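Local atomic coordinates of 6-phosphogluconolactonase (Leishmania braziliensis, PDB entry 3CSS), a protein that probably catalyses the hydrolysis of 6-phosphogluconolactone to 6-phosphogluconate, the second step of the oxidative pentose phosphate pathway. Residues A[159-171]-A[221-233]. Numbering follows the deposited sequence.
Sequences VLLGFGSDGHTAS and GKDKNWVVRGVLS
Ser165 and Lys224 bring the two backbones closest, their CA atoms 5.0 Å apart, where the loop after strand 158-162 meets the 3-10 segment 222-224 that leads into helix 225-232. The loop folds back through a type I turn from Gly164 to Gly167, which puts Ser165 O near Trp226. Lys224, bent at chi2 (-71°), carries NZ to Phe163 O, just before the turn, at 2.7 Å; a water accepts from Ser165 N and, weakly, from the same ammonium. The indole N-H of Trp226 gives Ser165 O a bent bond (NE1 to O 2.8 Å, 134° at the hydrogen), with the oxygen near the ring plane. Phe163 supplies a flat apolar surface: Val227 CG1 lies over one face, 3.9 Å from the centroid, a CH-pi contact, while Val228 CG2 meets the ring edge. Val227 CG2 reaches Gly167 CA at 3.5 Å. Glycine suits this site, with its positive phi (89°) and the indole close by. Within the loop, Asp166 OD1 accepts from His168 N, in an Asx turn, and from His168 ND1, which probably holds the imidazole's rotation. Phe163 also packs on Val217 and Ala219 of strand 214-219, so apolar packing and donors to loop carbonyls together join sheet, loop and helix.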
ATOM      1  N   VAL A 159       6.456  -2.453  -0.293  1.00 15.21           N
ATOM      2  CA  VAL A 159       5.127  -1.846  -0.321  1.00 14.85           C
ATOM      3  C   VAL A 159       4.218  -2.703  -1.191  1.00 14.77           C
ATOM      4  O   VAL A 159       4.446  -2.844  -2.397  1.00 14.67           O
ATOM      5  CB  VAL A 159       5.127  -0.368  -0.831  1.00 14.55           C
ATOM      6  CG1 VAL A 159       3.685   0.191  -0.841  1.00 15.32           C
ATOM      7  CG2 VAL A 159       6.081   0.523  -0.001  1.00 16.94           C
ATOM      8  N   LEU A 160       3.180  -3.264  -0.583  1.00 14.62           N
ATOM      9  CA  LEU A 160       2.167  -3.960  -1.322  1.00 14.69           C
ATOM     10  C   LEU A 160       1.127  -2.932  -1.762  1.00 15.00           C
ATOM     11  O   LEU A 160       0.763  -2.051  -0.968  1.00 16.37           O
ATOM     12  CB  LEU A 160       1.491  -5.004  -0.446  1.00 14.13           C
ATOM     13  CG  LEU A 160       2.372  -6.137   0.063  1.00 15.26           C
ATOM     14  CD1 LEU A 160       1.533  -7.009   1.011  1.00 14.85           C
ATOM     15  CD2 LEU A 160       2.878  -6.946  -1.119  1.00 19.51           C
ATOM     16  N   LEU A 161       0.631  -3.068  -2.995  1.00 14.85           N
ATOM     17  CA  LEU A 161      -0.339  -2.141  -3.555  1.00 14.28           C
ATOM     18  C   LEU A 161      -1.381  -2.884  -4.371  1.00 14.69           C
ATOM     19  O   LEU A 161      -1.174  -4.019  -4.780  1.00 14.11           O
ATOM     20  CB  LEU A 161       0.354  -1.104  -4.465  1.00 14.55           C
ATOM     21  CG  LEU A 161       1.326  -0.105  -3.847  1.00 14.90           C
ATOM     22  CD1 LEU A 161       1.938   0.679  -5.004  1.00 14.00           C
ATOM     23  CD2 LEU A 161       0.622   0.814  -2.852  1.00 13.95           C
ATOM     24  N   GLY A 162      -2.519  -2.234  -4.568  1.00 14.60           N
ATOM     25  CA  GLY A 162      -3.473  -2.627  -5.567  1.00 16.12           C
ATOM     26  C   GLY A 162      -3.765  -1.509  -6.532  1.00 16.62           C
ATOM     27  O   GLY A 162      -3.280  -0.390  -6.361  1.00 17.67           O
ATOM     28  N   PHE A 163      -4.594  -1.802  -7.521  1.00 16.34           N
ATOM     29  CA  PHE A 163      -5.109  -0.784  -8.434  1.00 16.21           C
ATOM     30  C   PHE A 163      -6.619  -0.772  -8.335  1.00 16.70           C
ATOM     31  O   PHE A 163      -7.249  -1.834  -8.342  1.00 17.23           O
ATOM     32  CB  PHE A 163      -4.767  -1.100  -9.893  1.00 16.33           C
ATOM     33  CG  PHE A 163      -3.326  -0.868 -10.298  1.00 15.38           C
ATOM     34  CD1 PHE A 163      -2.535   0.131  -9.728  1.00 16.35           C
ATOM     35  CD2 PHE A 163      -2.794  -1.619 -11.314  1.00 16.51           C
ATOM     36  CE1 PHE A 163      -1.226   0.319 -10.193  1.00 17.47           C
ATOM     37  CE2 PHE A 163      -1.520  -1.434 -11.776  1.00 16.08           C
ATOM     38  CZ  PHE A 163      -0.742  -0.458 -11.227  1.00 14.66           C
ATOM     39  N   GLY A 164      -7.191   0.418  -8.294  1.00 16.50           N
ATOM     40  CA  GLY A 164      -8.612   0.580  -8.543  1.00 16.31           C
ATOM     41  C   GLY A 164      -8.906   0.748 -10.011  1.00 15.93           C
ATOM     42  O   GLY A 164      -8.042   1.158 -10.801  1.00 15.51           O
ATOM     43  N   SER A 165     -10.161   0.487 -10.373  1.00 16.24           N
ATOM     44  CA  SER A 165     -10.619   0.745 -11.746  1.00 15.58           C
ATOM     45  C   SER A 165     -10.567   2.238 -12.135  1.00 15.44           C
ATOM     46  O   SER A 165     -10.628   2.563 -13.312  1.00 15.28           O
ATOM     47  CB  SER A 165     -12.020   0.210 -11.961  1.00 17.09           C
ATOM     48  OG  SER A 165     -12.945   0.936 -11.170  1.00 17.45           O
ATOM     49  N   ASP A 166     -10.462   3.110 -11.139  1.00 14.21           N
ATOM     50  CA  ASP A 166     -10.272   4.544 -11.336  1.00 14.72           C
ATOM     51  C   ASP A 166      -8.806   4.946 -11.548  1.00 14.67           C
ATOM     52  O   ASP A 166      -8.506   6.139 -11.712  1.00 14.18           O
ATOM     53  CB  ASP A 166     -10.869   5.306 -10.160  1.00 15.21           C
ATOM     54  CG  ASP A 166     -10.077   5.132  -8.876  1.00 13.87           C
ATOM     55  OD1 ASP A 166      -9.353   4.126  -8.756  1.00 15.38           O
ATOM     56  OD2 ASP A 166     -10.157   6.017  -7.983  1.00 14.83           O
ATOM     57  N   GLY A 167      -7.890   3.972 -11.499  1.00 14.09           N
ATOM     58  CA  GLY A 167      -6.458   4.244 -11.660  1.00 14.30           C
ATOM     59  C   GLY A 167      -5.707   4.569 -10.374  1.00 14.07           C
ATOM     60  O   GLY A 167      -4.502   4.829 -10.406  1.00 15.16           O
ATOM     61  N   HIS A 168      -6.403   4.594  -9.228  1.00 14.51           N
ATOM     62  CA  HIS A 168      -5.763   4.891  -7.958  1.00 15.38           C
ATOM     63  C   HIS A 168      -4.957   3.687  -7.450  1.00 15.24           C
ATOM     64  O   HIS A 168      -5.176   2.548  -7.868  1.00 16.37           O
ATOM     65  CB  HIS A 168      -6.791   5.372  -6.903  1.00 16.21           C
ATOM     66  CG  HIS A 168      -7.365   4.292  -6.047  1.00 16.88           C
ATOM     67  ND1 HIS A 168      -8.449   3.534  -6.428  1.00 16.82           N
ATOM     68  CD2 HIS A 168      -7.045   3.884  -4.793  1.00 19.54           C
ATOM     69  CE1 HIS A 168      -8.745   2.670  -5.471  1.00 20.95           C
ATOM     70  NE2 HIS A 168      -7.914   2.866  -4.461  1.00 20.87           N
ATOM     71  N   THR A 169      -4.041   3.968  -6.530  1.00 15.65           N
ATOM     72  CA  THR A 169      -3.370   2.941  -5.752  1.00 15.39           C
ATOM     73  C   THR A 169      -3.246   3.511  -4.322  1.00 15.40           C
ATOM     74  O   THR A 169      -3.415   4.733  -4.102  1.00 15.09           O
ATOM     75  CB  THR A 169      -1.993   2.570  -6.360  1.00 15.75           C
ATOM     76  OG1 THR A 169      -1.450   1.417  -5.700  1.00 16.63           O
ATOM     77  CG2 THR A 169      -0.992   3.752  -6.305  1.00 15.34           C
ATOM     78  N   ALA A 170      -3.007   2.640  -3.355  1.00 15.34           N
ATOM     79  CA  ALA A 170      -3.070   3.033  -1.943  1.00 15.10           C
ATOM     80  C   ALA A 170      -4.374   3.825  -1.728  1.00 15.57           C
ATOM     81  O   ALA A 170      -5.413   3.361  -2.172  1.00 15.44           O
ATOM     82  CB  ALA A 170      -1.820   3.838  -1.557  1.00 15.59           C
ATOM     83  N   SER A 171      -4.350   4.974  -1.053  1.00 16.38           N
ATOM     84  CA  SER A 171      -5.513   5.912  -1.122  1.00 16.08           C
ATOM     85  C   SER A 171      -5.091   7.222  -1.801  1.00 16.64           C
ATOM     86  O   SER A 171      -5.491   8.327  -1.402  1.00 16.91           O
ATOM     87  CB  SER A 171      -6.171   6.134   0.241  1.00 16.83           C
ATOM     88  OG  SER A 171      -6.974   5.012   0.586  1.00 16.61           O
ATOM     89  N   GLY A 221      -8.813  -8.071 -12.919  1.00 13.98           N
ATOM     90  CA  GLY A 221     -10.035  -7.597 -13.570  1.00 14.26           C
ATOM     91  C   GLY A 221      -9.796  -6.808 -14.845  1.00 13.79           C
ATOM     92  O   GLY A 221      -8.890  -5.980 -14.939  1.00 12.86           O
ATOM     93  N   LYS A 222     -10.635  -7.046 -15.840  1.00 14.00           N
ATOM     94  CA  LYS A 222     -10.560  -6.297 -17.102  0.50 14.64           C
ATOM     95  C   LYS A 222     -10.693  -4.802 -16.848  1.00 14.19           C
ATOM     96  O   LYS A 222     -10.137  -3.988 -17.596  1.00 13.26           O
ATOM     97  CB  LYS A 222     -11.670  -6.732 -18.069  0.50 15.01           C
ATOM     98  CG  LYS A 222     -11.275  -6.697 -19.549  0.50 18.32           C
ATOM     99  CD  LYS A 222     -10.756  -5.348 -20.070  0.50 19.59           C
ATOM    100  CE  LYS A 222      -9.620  -5.592 -21.034  0.50 20.19           C
ATOM    101  NZ  LYS A 222      -8.815  -6.758 -20.555  0.50 17.84           N
ATOM    102  N   ASP A 223     -11.437  -4.432 -15.807  1.00 14.66           N
ATOM    103  CA  ASP A 223     -11.631  -3.023 -15.517  1.00 15.43           C
ATOM    104  C   ASP A 223     -10.376  -2.314 -15.031  1.00 15.04           C
ATOM    105  O   ASP A 223     -10.396  -1.104 -14.857  1.00 15.13           O
ATOM    106  CB  ASP A 223     -12.817  -2.763 -14.565  1.00 16.04           C
ATOM    107  CG  ASP A 223     -12.644  -3.362 -13.194  1.00 18.44           C
ATOM    108  OD1 ASP A 223     -11.620  -4.006 -12.904  1.00 20.92           O
ATOM    109  OD2 ASP A 223     -13.585  -3.204 -12.386  1.00 21.25           O
ATOM    110  N   LYS A 224      -9.292  -3.062 -14.806  1.00 15.24           N
ATOM    111  CA  LYS A 224      -7.998  -2.467 -14.480  1.00 14.76           C
ATOM    112  C   LYS A 224      -7.038  -2.382 -15.647  1.00 14.54           C
ATOM    113  O   LYS A 224      -5.915  -1.853 -15.477  1.00 14.73           O
ATOM    114  CB  LYS A 224      -7.240  -3.283 -13.440  1.00 15.42           C
ATOM    115  CG  LYS A 224      -8.030  -3.909 -12.410  1.00 18.90           C
ATOM    116  CD  LYS A 224      -8.556  -2.969 -11.500  1.00 19.36           C
ATOM    117  CE  LYS A 224      -8.703  -3.743 -10.215  1.00 22.29           C
ATOM    118  NZ  LYS A 224      -9.502  -3.089  -9.252  1.00 27.99           N
ATOM    119  N   ASN A 225      -7.416  -2.950 -16.797  1.00 13.78           N
ATOM    120  CA  ASN A 225      -6.494  -3.047 -17.925  1.00 14.12           C
ATOM    121  C   ASN A 225      -6.016  -1.674 -18.385  1.00 13.81           C
ATOM    122  O   ASN A 225      -4.851  -1.506 -18.671  1.00 14.87           O
ATOM    123  CB  ASN A 225      -7.137  -3.838 -19.065  1.00 13.64           C
ATOM    124  CG  ASN A 225      -6.195  -4.052 -20.251  1.00 15.49           C
ATOM    125  OD1 ASN A 225      -6.538  -3.713 -21.377  1.00 17.05           O
ATOM    126  ND2 ASN A 225      -5.020  -4.628 -20.000  1.00 17.45           N
ATOM    127  N   TRP A 226      -6.902  -0.677 -18.424  1.00 12.74           N
ATOM    128  CA  TRP A 226      -6.485   0.647 -18.873  1.00 12.84           C
ATOM    129  C   TRP A 226      -5.474   1.258 -17.920  1.00 12.95           C
ATOM    130  O   TRP A 226      -4.611   2.050 -18.316  1.00 13.31           O
ATOM    131  CB  TRP A 226      -7.691   1.570 -19.023  1.00 13.11           C
ATOM    132  CG  TRP A 226      -8.315   2.115 -17.755  1.00 12.39           C
ATOM    133  CD1 TRP A 226      -9.335   1.550 -17.038  1.00 13.63           C
ATOM    134  CD2 TRP A 226      -7.972   3.327 -17.072  1.00 12.99           C
ATOM    135  NE1 TRP A 226      -9.653   2.327 -15.977  1.00 12.67           N
ATOM    136  CE2 TRP A 226      -8.836   3.427 -15.954  1.00 12.21           C
ATOM    137  CE3 TRP A 226      -7.010   4.322 -17.268  1.00 13.10           C
ATOM    138  CZ2 TRP A 226      -8.779   4.492 -15.054  1.00 13.54           C
ATOM    139  CZ3 TRP A 226      -6.979   5.386 -16.386  1.00 12.72           C
ATOM    140  CH2 TRP A 226      -7.847   5.460 -15.297  1.00 12.79           C
ATOM    141  N   VAL A 227      -5.609   0.901 -16.646  1.00 12.37           N
ATOM    142  CA  VAL A 227      -4.670   1.376 -15.626  1.00 11.99           C
ATOM    143  C   VAL A 227      -3.295   0.768 -15.865  1.00 12.89           C
ATOM    144  O   VAL A 227      -2.265   1.454 -15.873  1.00 12.95           O
ATOM    145  CB  VAL A 227      -5.183   1.025 -14.209  1.00 12.01           C
ATOM    146  CG1 VAL A 227      -4.173   1.499 -13.156  1.00 11.60           C
ATOM    147  CG2 VAL A 227      -6.616   1.620 -13.977  1.00 10.91           C
ATOM    148  N   VAL A 228      -3.266  -0.546 -16.020  1.00 12.71           N
ATOM    149  CA  VAL A 228      -2.009  -1.232 -16.279  1.00 13.16           C
ATOM    150  C   VAL A 228      -1.328  -0.670 -17.541  1.00 13.47           C
ATOM    151  O   VAL A 228      -0.138  -0.320 -17.526  1.00 13.82           O
ATOM    152  CB  VAL A 228      -2.309  -2.750 -16.461  1.00 13.00           C
ATOM    153  CG1 VAL A 228      -1.081  -3.475 -16.996  1.00 12.69           C
ATOM    154  CG2 VAL A 228      -2.765  -3.394 -15.149  1.00 13.84           C
ATOM    155  N   ARG A 229      -2.072  -0.549 -18.630  0.50 14.16           N
ATOM    156  CA  ARG A 229      -1.466  -0.065 -19.866  0.50 14.03           C
ATOM    157  C   ARG A 229      -1.023   1.402 -19.752  0.50 13.48           C
ATOM    158  O   ARG A 229      -0.008   1.795 -20.365  0.50 13.20           O
ATOM    159  CB  ARG A 229      -2.390  -0.323 -21.057  0.50 14.16           C
ATOM    160  CG  ARG A 229      -2.374  -1.783 -21.471  0.50 16.70           C
ATOM    161  CD  ARG A 229      -3.311  -2.060 -22.611  0.50 18.50           C
ATOM    162  NE  ARG A 229      -4.684  -1.751 -22.233  0.50 19.60           N
ATOM    163  CZ  ARG A 229      -5.335  -0.672 -22.646  0.50 21.26           C
ATOM    164  NH1 ARG A 229      -4.722   0.215 -23.420  0.50 21.70           N
ATOM    165  NH2 ARG A 229      -6.594  -0.478 -22.264  0.50 21.39           N
ATOM    166  N   GLY A 230      -1.743   2.190 -18.947  1.00 12.77           N
ATOM    167  CA  GLY A 230      -1.406   3.598 -18.723  1.00 12.84           C
ATOM    168  C   GLY A 230      -0.182   3.788 -17.845  1.00 13.20           C
ATOM    169  O   GLY A 230       0.524   4.793 -17.953  1.00 13.68           O
ATOM    170  N   VAL A 231       0.061   2.829 -16.954  1.00 12.28           N
ATOM    171  CA  VAL A 231       1.292   2.837 -16.151  1.00 13.03           C
ATOM    172  C   VAL A 231       2.506   2.396 -16.979  1.00 13.64           C
ATOM    173  O   VAL A 231       3.605   2.966 -16.873  1.00 13.33           O
ATOM    174  CB  VAL A 231       1.131   1.960 -14.859  1.00 12.45           C
ATOM    175  CG1 VAL A 231       2.512   1.719 -14.174  1.00 14.99           C
ATOM    176  CG2 VAL A 231       0.096   2.580 -13.881  1.00 13.31           C
ATOM    177  N   LEU A 232       2.289   1.389 -17.828  1.00 13.47           N
ATOM    178  CA  LEU A 232       3.386   0.772 -18.572  1.00 14.15           C
ATOM    179  C   LEU A 232       3.825   1.476 -19.839  1.00 14.92           C
ATOM    180  O   LEU A 232       4.955   1.247 -20.294  1.00 16.15           O
ATOM    181  CB  LEU A 232       3.040  -0.668 -18.896  1.00 14.13           C
ATOM    182  CG  LEU A 232       2.927  -1.604 -17.709  1.00 13.21           C
ATOM    183  CD1 LEU A 232       2.478  -2.988 -18.218  1.00 14.66           C
ATOM    184  CD2 LEU A 232       4.262  -1.697 -16.887  1.00 15.21           C
ATOM    185  N   SER A 233       2.960   2.303 -20.444  1.00 15.14           N
ATOM    186  CA  SER A 233       3.323   2.951 -21.696  1.00 15.08           C
ATOM    187  C   SER A 233       4.547   3.832 -21.512  1.00 15.83           C
ATOM    188  O   SER A 233       4.617   4.622 -20.579  1.00 14.03           O
ATOM    189  CB  SER A 233       2.152   3.742 -22.277  1.00 15.49           C
ATOM    190  OG  SER A 233       1.793   4.821 -21.440  1.00 14.40           O
TER
HETATM  191  O   HOH W   1     -11.667  -1.183  -8.577  1.00 26.00           O